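PDB 5I0F: glycoside hydrolase family 31 from Trueperella pyogenes, which degrades cycloalternan, a cyclic glucose tetrasaccharide, probably by a retaining mechanism that passes through a covalent glycosyl-enzyme intermediate. Local coordinates for residues A[24-29]-A[129-134]; A[167-172]-A[216-221]; A[288-293]-A[510-515]; A[343-348]-A[360-365]; A[692-697]-A[706-711]. All blocks are in the same frame, centred on the assembly; numbering follows the deposited sequence.

Interaction 1 (A[24-29]-A[129-134]); sequences IPIAGQ and SHWSAE. With CA (calcium ion), chain F.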
# COMPACT_ATOMS: atom_id res chain seq x y z
N ILE A 24 1.15 24.40 8.12
CA ILE A 24 0.95 24.93 9.48
C ILE A 24 2.12 25.89 9.74
O ILE A 24 3.24 25.44 10.04
CB ILE A 24 0.94 23.79 10.55
CG1 ILE A 24 -0.19 22.77 10.27
CG2 ILE A 24 0.84 24.35 11.97
CD1 ILE A 24 -1.60 23.34 10.30
N PRO A 25 1.89 27.22 9.60
CA PRO A 25 2.99 28.18 9.73
C PRO A 25 3.66 28.16 11.12
O PRO A 25 2.97 28.04 12.14
CB PRO A 25 2.30 29.53 9.47
CG PRO A 25 1.12 29.19 8.64
CD PRO A 25 0.64 27.88 9.19
N ILE A 26 4.99 28.26 11.12
CA ILE A 26 5.79 28.25 12.35
C ILE A 26 6.48 29.61 12.48
O ILE A 26 7.20 30.04 11.58
CB ILE A 26 6.80 27.07 12.37
CG1 ILE A 26 6.01 25.75 12.38
CG2 ILE A 26 7.71 27.14 13.58
CD1 ILE A 26 6.87 24.50 12.43
N ALA A 27 6.24 30.28 13.62
CA ALA A 27 6.87 31.57 13.92
C ALA A 27 8.39 31.47 13.86
O ALA A 27 8.97 30.46 14.29
CB ALA A 27 6.44 32.06 15.30
N GLY A 28 9.03 32.50 13.31
CA GLY A 28 10.49 32.54 13.20
C GLY A 28 11.10 31.77 12.03
O GLY A 28 12.30 31.88 11.80
N GLN A 29 10.30 30.99 11.31
CA GLN A 29 10.75 30.25 10.13
C GLN A 29 10.21 30.97 8.90
O GLN A 29 9.37 31.86 9.03
CB GLN A 29 10.20 28.83 10.12
CG GLN A 29 10.76 27.89 11.17
CD GLN A 29 10.39 26.43 10.88
OE1 GLN A 29 9.80 26.10 9.83
NE2 GLN A 29 10.74 25.55 11.80
N SER A 129 2.45 29.07 14.78
CA SER A 129 2.67 28.12 15.83
C SER A 129 4.11 28.20 16.35
O SER A 129 5.00 28.73 15.68
CB SER A 129 2.41 26.69 15.31
OG SER A 129 1.03 26.49 15.04
N HIS A 130 4.30 27.70 17.57
CA HIS A 130 5.63 27.54 18.16
C HIS A 130 5.66 26.27 18.99
O HIS A 130 4.62 25.76 19.40
CB HIS A 130 6.02 28.77 19.01
CG HIS A 130 5.22 28.93 20.26
ND1 HIS A 130 3.97 29.52 20.28
CD2 HIS A 130 5.50 28.61 21.55
CE1 HIS A 130 3.51 29.55 21.52
NE2 HIS A 130 4.42 29.00 22.30
N TRP A 131 6.86 25.75 19.20
CA TRP A 131 7.05 24.54 20.00
C TRP A 131 7.13 24.90 21.48
O TRP A 131 7.90 25.77 21.87
CB TRP A 131 8.31 23.77 19.56
CG TRP A 131 8.19 23.14 18.21
CD1 TRP A 131 8.75 23.60 17.04
CD2 TRP A 131 7.49 21.94 17.87
NE1 TRP A 131 8.43 22.77 16.01
CE2 TRP A 131 7.66 21.74 16.48
CE3 TRP A 131 6.74 21.01 18.60
CZ2 TRP A 131 7.11 20.64 15.80
CZ3 TRP A 131 6.19 19.91 17.92
CH2 TRP A 131 6.38 19.74 16.54
N SER A 132 6.31 24.23 22.29
CA SER A 132 6.24 24.50 23.72
C SER A 132 6.55 23.24 24.52
O SER A 132 6.01 22.16 24.23
CB SER A 132 4.84 24.99 24.09
OG SER A 132 4.73 25.20 25.49
N ALA A 133 7.42 23.41 25.51
CA ALA A 133 7.74 22.37 26.49
C ALA A 133 6.80 22.40 27.70
O ALA A 133 6.99 21.62 28.64
CB ALA A 133 9.18 22.52 26.96
N GLU A 134 5.79 23.27 27.68
CA GLU A 134 4.79 23.30 28.75
C GLU A 134 3.94 22.04 28.65
O GLU A 134 3.83 21.48 27.56
CB GLU A 134 3.87 24.53 28.65
CG GLU A 134 4.56 25.89 28.59
CD GLU A 134 5.41 26.22 29.80
OE1 GLU A 134 5.11 25.75 30.92
OE2 GLU A 134 6.40 26.97 29.61
CA CA F . 7.56 19.38 29.45
O HOH W 1 0.29 27.57 12.58
O HOH W 2 9.60 23.05 13.17
O HOH W 3 5.99 19.23 27.38
O HOH W 4 8.75 18.43 27.78
O HOH W 5 8.11 17.24 30.39
O HOH W 6 6.78 20.42 31.52
O HOH W 7 9.55 20.55 29.99

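Interaction 2 (A[167-172]-A[216-221]); sequences LRIEGD and AQVVNE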
# COMPACT_ATOMS: atom_id res chain seq x y z
N LEU A 167 12.16 8.31 22.38
CA LEU A 167 12.42 7.06 23.08
C LEU A 167 13.91 6.73 22.99
O LEU A 167 14.57 6.94 21.95
CB LEU A 167 11.64 5.91 22.45
CG LEU A 167 10.15 6.11 22.22
CD1 LEU A 167 9.61 4.85 21.57
CD2 LEU A 167 9.43 6.38 23.53
N ARG A 168 14.44 6.15 24.08
CA ARG A 168 15.83 5.75 24.13
C ARG A 168 16.07 4.42 23.38
O ARG A 168 15.31 3.47 23.55
CB ARG A 168 16.26 5.61 25.59
CG ARG A 168 17.76 5.41 25.78
CD ARG A 168 18.18 5.62 27.24
NE ARG A 168 17.54 4.63 28.08
CZ ARG A 168 17.93 3.35 28.21
NH1 ARG A 168 17.24 2.55 29.02
NH2 ARG A 168 19.01 2.86 27.57
N ILE A 169 17.15 4.35 22.60
CA ILE A 169 17.59 3.11 21.95
C ILE A 169 19.04 2.88 22.34
O ILE A 169 19.79 3.83 22.49
CB ILE A 169 17.40 3.16 20.40
CG1 ILE A 169 17.83 1.87 19.72
CG2 ILE A 169 18.14 4.33 19.75
CD1 ILE A 169 17.31 1.74 18.28
N GLU A 170 19.40 1.61 22.54
CA GLU A 170 20.74 1.21 22.97
C GLU A 170 21.61 0.76 21.78
O GLU A 170 21.10 0.47 20.69
CB GLU A 170 20.65 0.11 24.05
CG GLU A 170 19.92 0.63 25.28
CD GLU A 170 19.92 -0.32 26.47
OE1 GLU A 170 20.29 -1.49 26.32
OE2 GLU A 170 19.53 0.12 27.58
N GLY A 171 22.91 0.75 22.00
CA GLY A 171 23.91 0.63 20.93
C GLY A 171 23.84 -0.60 20.06
O GLY A 171 24.16 -0.54 18.87
N ASP A 172 23.38 -1.71 20.62
CA ASP A 172 23.25 -2.95 19.85
C ASP A 172 21.83 -3.23 19.36
O ASP A 172 21.54 -4.36 18.93
CB ASP A 172 23.75 -4.13 20.66
CG ASP A 172 22.86 -4.43 21.87
OD1 ASP A 172 22.27 -3.48 22.46
OD2 ASP A 172 22.79 -5.64 22.22
N ALA A 216 6.78 -0.41 15.68
CA ALA A 216 8.03 -1.12 15.40
C ALA A 216 8.49 -1.90 16.63
O ALA A 216 8.15 -1.56 17.75
CB ALA A 216 9.12 -0.14 14.97
N GLN A 217 9.27 -2.94 16.39
CA GLN A 217 9.94 -3.67 17.46
C GLN A 217 11.41 -3.32 17.45
O GLN A 217 11.97 -2.94 16.40
CB GLN A 217 9.69 -5.18 17.36
CG GLN A 217 10.16 -5.89 16.12
CD GLN A 217 9.01 -6.62 15.42
OE1 GLN A 217 8.54 -7.67 15.87
NE2 GLN A 217 8.54 -6.05 14.32
N VAL A 218 12.01 -3.39 18.63
CA VAL A 218 13.39 -2.98 18.82
C VAL A 218 14.07 -4.16 19.48
O VAL A 218 13.67 -4.59 20.56
CB VAL A 218 13.50 -1.73 19.70
CG1 VAL A 218 14.96 -1.30 19.82
CG2 VAL A 218 12.64 -0.58 19.16
N VAL A 219 15.08 -4.71 18.81
CA VAL A 219 15.63 -6.02 19.17
C VAL A 219 17.12 -5.87 19.43
O VAL A 219 17.82 -5.32 18.60
CB VAL A 219 15.38 -7.06 18.06
CG1 VAL A 219 15.83 -8.45 18.51
CG2 VAL A 219 13.91 -7.08 17.69
N ASN A 220 17.59 -6.34 20.59
CA ASN A 220 19.02 -6.29 20.92
C ASN A 220 19.71 -7.58 20.50
O ASN A 220 19.07 -8.50 20.00
CB ASN A 220 19.26 -5.91 22.40
CG ASN A 220 19.00 -7.04 23.39
OD1 ASN A 220 18.94 -8.23 23.06
ND2 ASN A 220 18.91 -6.66 24.66
N GLU A 221 21.02 -7.63 20.70
CA GLU A 221 21.81 -8.76 20.21
C GLU A 221 22.01 -9.85 21.25
O GLU A 221 22.72 -10.82 21.00
CB GLU A 221 23.14 -8.23 19.65
CG GLU A 221 22.90 -7.45 18.36
CD GLU A 221 24.15 -6.90 17.71
OE1 GLU A 221 25.23 -7.04 18.28
OE2 GLU A 221 24.04 -6.33 16.60
O HOH W 8 20.50 -3.64 24.63

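Interaction 3 (A[288-293]-A[510-515]); sequences AEMPEW and YPVTFS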
# COMPACT_ATOMS: atom_id res chain seq x y z
N ALA A 288 -6.76 -14.04 9.98
CA ALA A 288 -7.89 -14.96 9.90
C ALA A 288 -7.44 -16.35 9.42
O ALA A 288 -6.41 -16.45 8.75
CB ALA A 288 -8.89 -14.38 8.88
N GLU A 289 -8.22 -17.39 9.72
CA GLU A 289 -8.03 -18.70 9.07
C GLU A 289 -8.35 -18.59 7.56
O GLU A 289 -9.29 -17.88 7.16
CB GLU A 289 -8.96 -19.76 9.64
CG GLU A 289 -8.77 -20.11 11.13
CD GLU A 289 -10.05 -19.95 11.91
OE1 GLU A 289 -10.45 -20.84 12.64
OE2 GLU A 289 -10.68 -18.88 11.81
N MET A 290 -7.58 -19.31 6.74
CA MET A 290 -7.75 -19.28 5.28
C MET A 290 -7.85 -20.68 4.72
O MET A 290 -7.35 -21.62 5.32
CB MET A 290 -6.59 -18.52 4.62
CG MET A 290 -6.64 -17.02 4.79
SD MET A 290 -7.98 -16.29 3.81
CE MET A 290 -8.27 -14.76 4.65
N PRO A 291 -8.50 -20.83 3.55
CA PRO A 291 -8.60 -22.15 2.92
C PRO A 291 -7.28 -22.55 2.27
O PRO A 291 -6.52 -21.67 1.84
CB PRO A 291 -9.69 -21.95 1.89
CG PRO A 291 -9.61 -20.51 1.51
CD PRO A 291 -9.07 -19.77 2.70
N GLU A 292 -7.03 -23.85 2.17
CA GLU A 292 -5.74 -24.35 1.63
C GLU A 292 -5.44 -23.94 0.19
O GLU A 292 -4.28 -23.83 -0.21
CB GLU A 292 -5.60 -25.87 1.77
CG GLU A 292 -6.67 -26.74 1.09
CD GLU A 292 -6.52 -26.86 -0.43
OE1 GLU A 292 -5.36 -27.00 -0.91
OE2 GLU A 292 -7.57 -26.85 -1.16
N TRP A 293 -6.49 -23.70 -0.60
CA TRP A 293 -6.30 -23.34 -2.02
C TRP A 293 -5.58 -22.01 -2.24
O TRP A 293 -5.07 -21.79 -3.35
CB TRP A 293 -7.60 -23.39 -2.84
CG TRP A 293 -8.80 -22.58 -2.31
CD1 TRP A 293 -9.86 -23.07 -1.59
CD2 TRP A 293 -9.08 -21.19 -2.52
NE1 TRP A 293 -10.76 -22.07 -1.33
CE2 TRP A 293 -10.30 -20.90 -1.87
CE3 TRP A 293 -8.41 -20.15 -3.19
CZ2 TRP A 293 -10.88 -19.63 -1.89
CZ3 TRP A 293 -9.00 -18.87 -3.20
CH2 TRP A 293 -10.22 -18.63 -2.54
N TYR A 510 -15.01 -18.06 2.61
CA TYR A 510 -13.84 -17.47 3.27
C TYR A 510 -13.60 -16.03 2.78
O TYR A 510 -13.87 -15.73 1.62
CB TYR A 510 -12.59 -18.28 2.95
CG TYR A 510 -12.43 -19.53 3.76
CD1 TYR A 510 -11.71 -19.51 4.95
CD2 TYR A 510 -12.93 -20.74 3.32
CE1 TYR A 510 -11.53 -20.68 5.69
CE2 TYR A 510 -12.76 -21.90 4.05
CZ TYR A 510 -12.06 -21.86 5.23
OH TYR A 510 -11.89 -23.03 5.94
N PRO A 511 -13.08 -15.14 3.64
CA PRO A 511 -12.91 -13.73 3.29
C PRO A 511 -11.61 -13.51 2.52
O PRO A 511 -10.67 -12.86 3.00
CB PRO A 511 -12.88 -13.05 4.67
CG PRO A 511 -12.20 -14.08 5.54
CD PRO A 511 -12.80 -15.39 5.07
N VAL A 512 -11.56 -14.07 1.33
CA VAL A 512 -10.38 -13.99 0.50
C VAL A 512 -10.45 -12.67 -0.28
O VAL A 512 -11.01 -12.61 -1.38
CB VAL A 512 -10.24 -15.23 -0.40
CG1 VAL A 512 -9.01 -15.10 -1.27
CG2 VAL A 512 -10.14 -16.50 0.45
N THR A 513 -9.91 -11.62 0.33
CA THR A 513 -9.59 -10.38 -0.35
C THR A 513 -8.09 -10.30 -0.58
O THR A 513 -7.32 -10.89 0.17
CB THR A 513 -10.05 -9.13 0.43
OG1 THR A 513 -9.42 -9.09 1.73
CG2 THR A 513 -11.54 -9.16 0.59
N PHE A 514 -7.67 -9.57 -1.61
CA PHE A 514 -6.27 -9.48 -2.02
C PHE A 514 -6.03 -7.99 -2.28
O PHE A 514 -6.50 -7.47 -3.30
CB PHE A 514 -6.10 -10.33 -3.29
CG PHE A 514 -4.67 -10.56 -3.76
CD1 PHE A 514 -3.70 -11.07 -2.92
CD2 PHE A 514 -4.34 -10.33 -5.09
CE1 PHE A 514 -2.41 -11.31 -3.39
CE2 PHE A 514 -3.07 -10.60 -5.58
CZ PHE A 514 -2.10 -11.08 -4.73
N SER A 515 -5.31 -7.33 -1.36
CA SER A 515 -5.14 -5.86 -1.33
C SER A 515 -3.67 -5.48 -1.38
O SER A 515 -2.83 -6.30 -1.08
CB SER A 515 -5.72 -5.28 -0.03
OG SER A 515 -7.05 -5.71 0.16
O HOH W 9 -8.94 -22.73 7.44

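Interaction 4 (A[343-348]-A[360-365]); sequences DARYVP and TYPSDG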
# COMPACT_ATOMS: atom_id res chain seq x y z
N ASP A 343 -20.22 -6.54 -21.95
CA ASP A 343 -21.23 -6.96 -22.95
C ASP A 343 -22.52 -7.58 -22.42
O ASP A 343 -23.41 -7.91 -23.22
CB ASP A 343 -20.63 -7.88 -24.05
CG ASP A 343 -19.53 -7.20 -24.86
OD1 ASP A 343 -19.58 -5.96 -25.03
OD2 ASP A 343 -18.62 -7.93 -25.32
N ALA A 344 -22.67 -7.74 -21.11
CA ALA A 344 -23.92 -8.28 -20.56
C ALA A 344 -25.05 -7.31 -20.86
O ALA A 344 -24.84 -6.11 -20.90
CB ALA A 344 -23.80 -8.50 -19.04
N ARG A 345 -26.23 -7.86 -21.12
CA ARG A 345 -27.44 -7.08 -21.38
C ARG A 345 -28.42 -7.22 -20.22
O ARG A 345 -28.52 -8.27 -19.60
CB ARG A 345 -28.09 -7.51 -22.70
CG ARG A 345 -27.15 -7.34 -23.90
CD ARG A 345 -27.82 -7.57 -25.23
NE ARG A 345 -28.78 -6.51 -25.53
CZ ARG A 345 -29.75 -6.59 -26.45
NH1 ARG A 345 -30.57 -5.54 -26.62
NH2 ARG A 345 -29.94 -7.68 -27.19
N TYR A 346 -29.18 -6.15 -19.98
CA TYR A 346 -30.05 -6.07 -18.81
C TYR A 346 -30.99 -4.87 -18.96
O TYR A 346 -30.73 -3.94 -19.73
CB TYR A 346 -29.21 -5.89 -17.53
CG TYR A 346 -28.19 -4.78 -17.66
CD1 TYR A 346 -26.91 -5.03 -18.17
CD2 TYR A 346 -28.51 -3.47 -17.32
CE1 TYR A 346 -25.98 -4.00 -18.33
CE2 TYR A 346 -27.59 -2.44 -17.47
CZ TYR A 346 -26.33 -2.71 -17.98
OH TYR A 346 -25.42 -1.71 -18.13
N VAL A 347 -32.05 -4.90 -18.16
CA VAL A 347 -32.97 -3.79 -18.03
C VAL A 347 -32.35 -2.79 -17.03
O VAL A 347 -31.82 -3.21 -16.00
CB VAL A 347 -34.34 -4.36 -17.55
CG1 VAL A 347 -35.25 -3.28 -17.01
CG2 VAL A 347 -34.98 -5.15 -18.69
N PRO A 348 -32.40 -1.47 -17.34
CA PRO A 348 -31.98 -0.40 -16.41
C PRO A 348 -32.64 -0.47 -15.01
O PRO A 348 -33.84 -0.75 -14.92
CB PRO A 348 -32.44 0.89 -17.11
CG PRO A 348 -32.60 0.54 -18.54
CD PRO A 348 -32.91 -0.92 -18.62
N THR A 360 -28.51 -11.18 -19.48
CA THR A 360 -28.36 -12.04 -20.64
C THR A 360 -27.00 -11.76 -21.24
O THR A 360 -26.60 -10.59 -21.36
CB THR A 360 -29.46 -11.74 -21.67
OG1 THR A 360 -30.73 -11.88 -21.04
CG2 THR A 360 -29.40 -12.72 -22.82
N TYR A 361 -26.29 -12.82 -21.62
CA TYR A 361 -24.91 -12.71 -22.08
C TYR A 361 -24.88 -13.11 -23.56
O TYR A 361 -25.17 -14.27 -23.88
CB TYR A 361 -23.99 -13.59 -21.22
CG TYR A 361 -24.00 -13.20 -19.76
CD1 TYR A 361 -23.20 -12.17 -19.29
CD2 TYR A 361 -24.80 -13.87 -18.83
CE1 TYR A 361 -23.20 -11.81 -17.95
CE2 TYR A 361 -24.83 -13.51 -17.49
CZ TYR A 361 -24.01 -12.47 -17.06
OH TYR A 361 -24.02 -12.10 -15.75
N PRO A 362 -24.56 -12.17 -24.47
CA PRO A 362 -24.58 -12.51 -25.89
C PRO A 362 -23.58 -13.60 -26.24
O PRO A 362 -22.43 -13.54 -25.77
CB PRO A 362 -24.18 -11.20 -26.58
CG PRO A 362 -24.36 -10.12 -25.58
CD PRO A 362 -24.17 -10.77 -24.24
N SER A 363 -23.98 -14.54 -27.08
CA SER A 363 -23.04 -15.60 -27.52
C SER A 363 -21.78 -15.03 -28.19
O SER A 363 -20.73 -15.61 -28.05
CB SER A 363 -23.74 -16.62 -28.43
OG SER A 363 -24.07 -16.02 -29.67
N ASP A 364 -21.88 -13.88 -28.87
CA ASP A 364 -20.71 -13.24 -29.49
C ASP A 364 -20.00 -12.16 -28.63
O ASP A 364 -19.09 -11.49 -29.12
CB ASP A 364 -21.06 -12.69 -30.89
CG ASP A 364 -22.11 -11.57 -30.86
OD1 ASP A 364 -22.77 -11.36 -29.82
OD2 ASP A 364 -22.28 -10.90 -31.91
N GLY A 365 -20.40 -12.00 -27.37
CA GLY A 365 -19.79 -11.02 -26.47
C GLY A 365 -18.53 -11.54 -25.79
O GLY A 365 -18.12 -12.67 -25.99
O HOH W 10 -31.49 -9.78 -19.55

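Interaction 5 (A[692-697]-A[706-711]); sequences TYLPEG and EVSEGG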
# COMPACT_ATOMS: atom_id res chain seq x y z
N THR A 692 25.04 -18.61 2.32
CA THR A 692 23.99 -18.46 3.32
C THR A 692 24.61 -18.54 4.72
O THR A 692 25.46 -19.40 4.97
CB THR A 692 22.97 -19.60 3.09
OG1 THR A 692 22.42 -19.45 1.79
CG2 THR A 692 21.85 -19.59 4.10
N TYR A 693 24.21 -17.65 5.63
CA TYR A 693 24.55 -17.81 7.04
C TYR A 693 23.58 -18.77 7.70
O TYR A 693 22.35 -18.55 7.67
CB TYR A 693 24.60 -16.47 7.82
CG TYR A 693 24.93 -16.71 9.29
CD1 TYR A 693 26.22 -17.12 9.68
CD2 TYR A 693 23.94 -16.62 10.27
CE1 TYR A 693 26.51 -17.40 11.01
CE2 TYR A 693 24.23 -16.87 11.60
CZ TYR A 693 25.51 -17.27 11.97
OH TYR A 693 25.78 -17.54 13.27
N LEU A 694 24.12 -19.84 8.30
CA LEU A 694 23.32 -20.78 9.09
C LEU A 694 23.50 -20.48 10.55
O LEU A 694 24.63 -20.41 11.04
CB LEU A 694 23.75 -22.23 8.84
CG LEU A 694 23.65 -22.75 7.42
CD1 LEU A 694 24.22 -24.16 7.36
CD2 LEU A 694 22.20 -22.72 6.94
N PRO A 695 22.39 -20.29 11.28
CA PRO A 695 22.50 -20.16 12.74
C PRO A 695 22.73 -21.53 13.42
O PRO A 695 22.68 -22.55 12.74
CB PRO A 695 21.16 -19.53 13.15
CG PRO A 695 20.23 -19.77 12.03
CD PRO A 695 21.00 -20.14 10.80
N GLU A 696 22.96 -21.52 14.73
CA GLU A 696 23.34 -22.74 15.47
C GLU A 696 22.30 -23.85 15.29
O GLU A 696 21.11 -23.58 15.15
CB GLU A 696 23.50 -22.45 16.97
CG GLU A 696 24.65 -21.50 17.34
CD GLU A 696 26.03 -22.15 17.29
OE1 GLU A 696 26.23 -23.26 17.85
OE2 GLU A 696 26.93 -21.51 16.71
N GLY A 697 22.79 -25.09 15.29
CA GLY A 697 21.97 -26.28 15.04
C GLY A 697 22.44 -26.96 13.78
O GLY A 697 23.31 -26.43 13.08
N GLU A 706 22.44 -33.03 1.94
CA GLU A 706 23.73 -32.77 2.59
C GLU A 706 23.56 -32.01 3.91
O GLU A 706 22.85 -31.00 3.99
CB GLU A 706 24.62 -31.94 1.66
CG GLU A 706 26.10 -31.93 2.03
CD GLU A 706 26.86 -30.73 1.47
OE1 GLU A 706 26.28 -29.88 0.74
OE2 GLU A 706 28.06 -30.63 1.78
N VAL A 707 24.22 -32.51 4.96
CA VAL A 707 24.11 -31.93 6.29
C VAL A 707 25.23 -30.92 6.55
O VAL A 707 26.38 -31.18 6.21
CB VAL A 707 24.10 -33.03 7.38
CG1 VAL A 707 24.03 -32.41 8.78
CG2 VAL A 707 22.93 -33.97 7.16
N SER A 708 24.88 -29.79 7.15
CA SER A 708 25.85 -28.75 7.50
C SER A 708 25.72 -28.39 8.98
O SER A 708 24.60 -28.31 9.50
CB SER A 708 25.61 -27.48 6.67
OG SER A 708 25.77 -27.70 5.28
N GLU A 709 26.84 -28.13 9.63
CA GLU A 709 26.86 -27.59 10.98
C GLU A 709 26.52 -26.09 10.97
O GLU A 709 27.04 -25.34 10.16
CB GLU A 709 28.24 -27.79 11.63
CG GLU A 709 28.35 -27.31 13.07
CD GLU A 709 29.69 -27.67 13.69
OE1 GLU A 709 30.69 -26.99 13.35
OE2 GLU A 709 29.76 -28.62 14.49
N GLY A 710 25.69 -25.68 11.92
CA GLY A 710 25.26 -24.29 12.04
C GLY A 710 26.30 -23.44 12.74
O GLY A 710 27.30 -23.95 13.28
N GLY A 711 26.06 -22.13 12.71
CA GLY A 711 26.96 -21.13 13.25
C GLY A 711 28.05 -20.72 12.28
O GLY A 711 29.07 -20.20 12.70

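Interaction 1 (A[24-29]-A[129-134])
Ser129 is held to the 24-29 loop through both of its backbone groups: its N donates to Pro25 O (2.9 Å), and its O accepts from Ala27 N (2.9 Å). The pair makes a single beta bridge with Ile26 in the middle, and Ile26 CA also brings a C-H to Ser129 O at 3.5 Å. The serine side chain adds a third link. With OG anti to the carbonyl carbon and beside the backbone N (chi1 -69°), the hydroxyl gives its proton to a water that in turn donates to Pro25 O. Ser129 OG also lies 3.7 Å from Ile24 CG2.

Farther out, the extended arm of Ile26 carries CD1 obliquely to 4.3 Å from Trp131 NE1. Tryptophan suits this place by offering an apolar ring to Ile26 and, in the ring plane, an N-H to a water that Gln29 NE2 reaches only weakly. A type II turn from Ile26 to Gln29 shapes the loop, and Gly28 suits its third position, where phi is positive. At the far end, Ser132 OG accepts from Glu134 N in an ST turn, next to Ala133 O, which binds a calcium ion (2.5 Å) otherwise coordinated by five waters. The bridge joins the loop between strands 20-21 and 31-37 to Ser129, just ahead of His130 and Trp131 on strand 130-132, which edges a six-stranded antiparallel sheet beside strand 152-155.

Interaction 2 (A[167-172]-A[216-221])
Asp172 and Glu221 make the direct polar link: the backbone N of Glu221 donates to Asp172 OD2 over 3.1 Å in a nearly straight bond (167° at the hydrogen). The N-H comes from above the carboxylate plane, 57° out of it. Asp172 CG sits between its backbone N and carbonyl carbon (chi1 67°), a crowded position that sets CG toward the 216-221 segment. The acid lies alongside Asn220, both side chains pointing the same way, with Asp172 OD2 3.5 Å from Asn220 CB. A water bridges the acids, donating to Asp172 OD1 (2.8 Å) and Glu170 OE1 (2.7 Å), with a weak bond from Asn220 ND2.

This is the place where the chain leaves strand 160-168 of one sheet and crosses to strand 174-179 of the next, which pairs with 212-219. Two sheets facing each other, one antiparallel and one mixed, form a beta-sandwich ahead of the barrel, probably as in other family 31 enzymes.

Apolar contact between side chains is confined to Ile169 and Val218, which cross obliquely with Ile169 CD1 4.1 Å from Val218 CG1. Branched aliphatic residues suit this interior between the sheets, where Trp226 also touches Val218. Glu221 CG packs 3.4 Å from Asp172 O.

One salt bridge lies within 167-172: Arg168 NH2 donates to the anti lone pair of Glu170 OE2 at 2.8 Å, close to the guanidinium plane. Asp172 OD2 and Glu221 OE1 are 4.8 Å apart, a likely repulsion that the hydrogen bond between Glu221 OE2 and His174 NE2 may ease. Asn220 OD1 accepts a hydrogen bond from the backbone N of Arg224.

Interaction 3 (A[288-293]-A[510-515])
Met290 O and the phenol of Tyr510 share a water, which donates to Met290 O at 2.9 Å and is weakly hydrogen-bonded to Tyr510 OH (3.3 Å). The two segments belong to the TIM barrel of the family 31 catalytic domain: 288-293 leads into the first barrel strand, 297-300, and 510-515 enters strand 513-515. No direct hydrogen bond joins the segments; most of the contact is apolar.

Its centre is a CH-pi interaction, with Pro291 CD over one face of the Tyr510 ring, 3.8 Å from the centroid and 25° off the normal. A proline is suited to this because its rigid ring presents polarised C-H groups to an aromatic face. Pro291 CG lies over one face of the Trp293 indole, toward its rim, which puts the proline between the two aromatic side chains. Glu289 O lies in the plane of the tyrosine ring, at its edge.

Met290 starts away from the partner, but a bend at chi2 (-71°) turns its sulfur back: Met290 SD is 4.0 Å from Val512 CG2, and Met290 CE reaches Pro511 O. Val512 is buried among these groups and meets the tryptophan tip to tip, its CG2 lying 3.7 Å from Trp293 CH2.

Interaction 4 (A[343-348]-A[360-365])
The long loop between the second barrel strand, 326-329, and helix 370-379 is drawn together here by a single antiparallel bridge, Arg345 with Thr360. It is a hydrogen-bonded pair: Arg345 N donates to Thr360 O at 2.8 Å, nearly along the C=O axis, and Thr360 N returns the bond to Arg345 O at 2.9 Å. Thr360 OG1 adds a water 2.7 Å away, which donates weakly to Arg345 O.

Beside the bridge, Ala344 suits its place by being small: its CB lies obliquely against the ring of Tyr361, 3.5 Å from CE1. Tyr361 CB points away from the 343-348 segment, yet the ring swings back to meet it. Pro362 turns its CD and CG toward Asp343 O; CD, polarised by the ring N it is bonded to, presents its C-H groups to that oxygen at 3.1 Å.

At the end, Asp343 OD2 lies 3.5 Å from Gly365 CA and accepts from Ala366 N. Glycine suits 365 because a CB there would crowd Asp343 CB, which is 4.1 Å from Gly365 CA. Gly365 N also closes a type I turn onto Pro362 O. The whole is part of a beta-alpha connection of the (beta/alpha)8 barrel, extended into a long loop and pinned by an isolated beta bridge.

Interaction 5 (A[692-697]-A[706-711])
Leu694 and Gly711 meet where the backbones of 693-697 and 708-711 run, end to end, at about 101° to each other. Gly711 N donates to Leu694 O at 2.8 Å in a bent bond, with the donor standing 45° above the carbonyl plane. One residue back, Gly710 N makes a weak bond to Gly697 O. Between these, Gly710 CA directs a C-H to Pro695 O at 3.2 Å, an oxygen that also accepts from Trp699 NE1. Gly711 and Gly697 have positive phi, which fits glycine.

Among the side chains, Leu694 points toward the partner, and its CD1 rests 3.7 Å from Ser708 CB, with Val714 touching both. Tyr693 OH, already bonded to Asp661 OD2, lies 3.8 Å from Gly711 CA. Glu696 starts away from the partner, but a bend at chi2 (-77°) brings its OE2 back to 3.5 Å from Gly711 CA.

The crossing belongs to the C-terminal beta domain. Residues 695-697 lead from strand 689-694, partner of 712-717, to 698-701 of a second sheet, and 710-711 lead back from 707-709. Direct polar bonding between the segments runs through main-chain atoms, with Leu694 CD1 adding an apolar contact. This is consistent with a close passage that needs glycine at 710, where the oxygens of Pro695 and Gly697 take the room of a CB.

None of the five contacts touches another, and they follow in series except that interaction 4 falls within the chain between the segments of interaction 3. Interactions 1 and 2, with centres about 31 Å apart, reach the same six-stranded sheet, at its edge strand 130-132 and at strand 160-168. Interaction 5, in the C-terminal domain, comes within about 11 Å of interaction 2 at their nearest atoms. Interactions 3 and 4, with centres also about 31 Å apart, both belong to the catalytic barrel. Segment 510-515 of interaction 3 ends next to Arg516, which lines the bound glycan, while in interaction 4 the side chain of Asp343 is about 14 Å from a bound glucose.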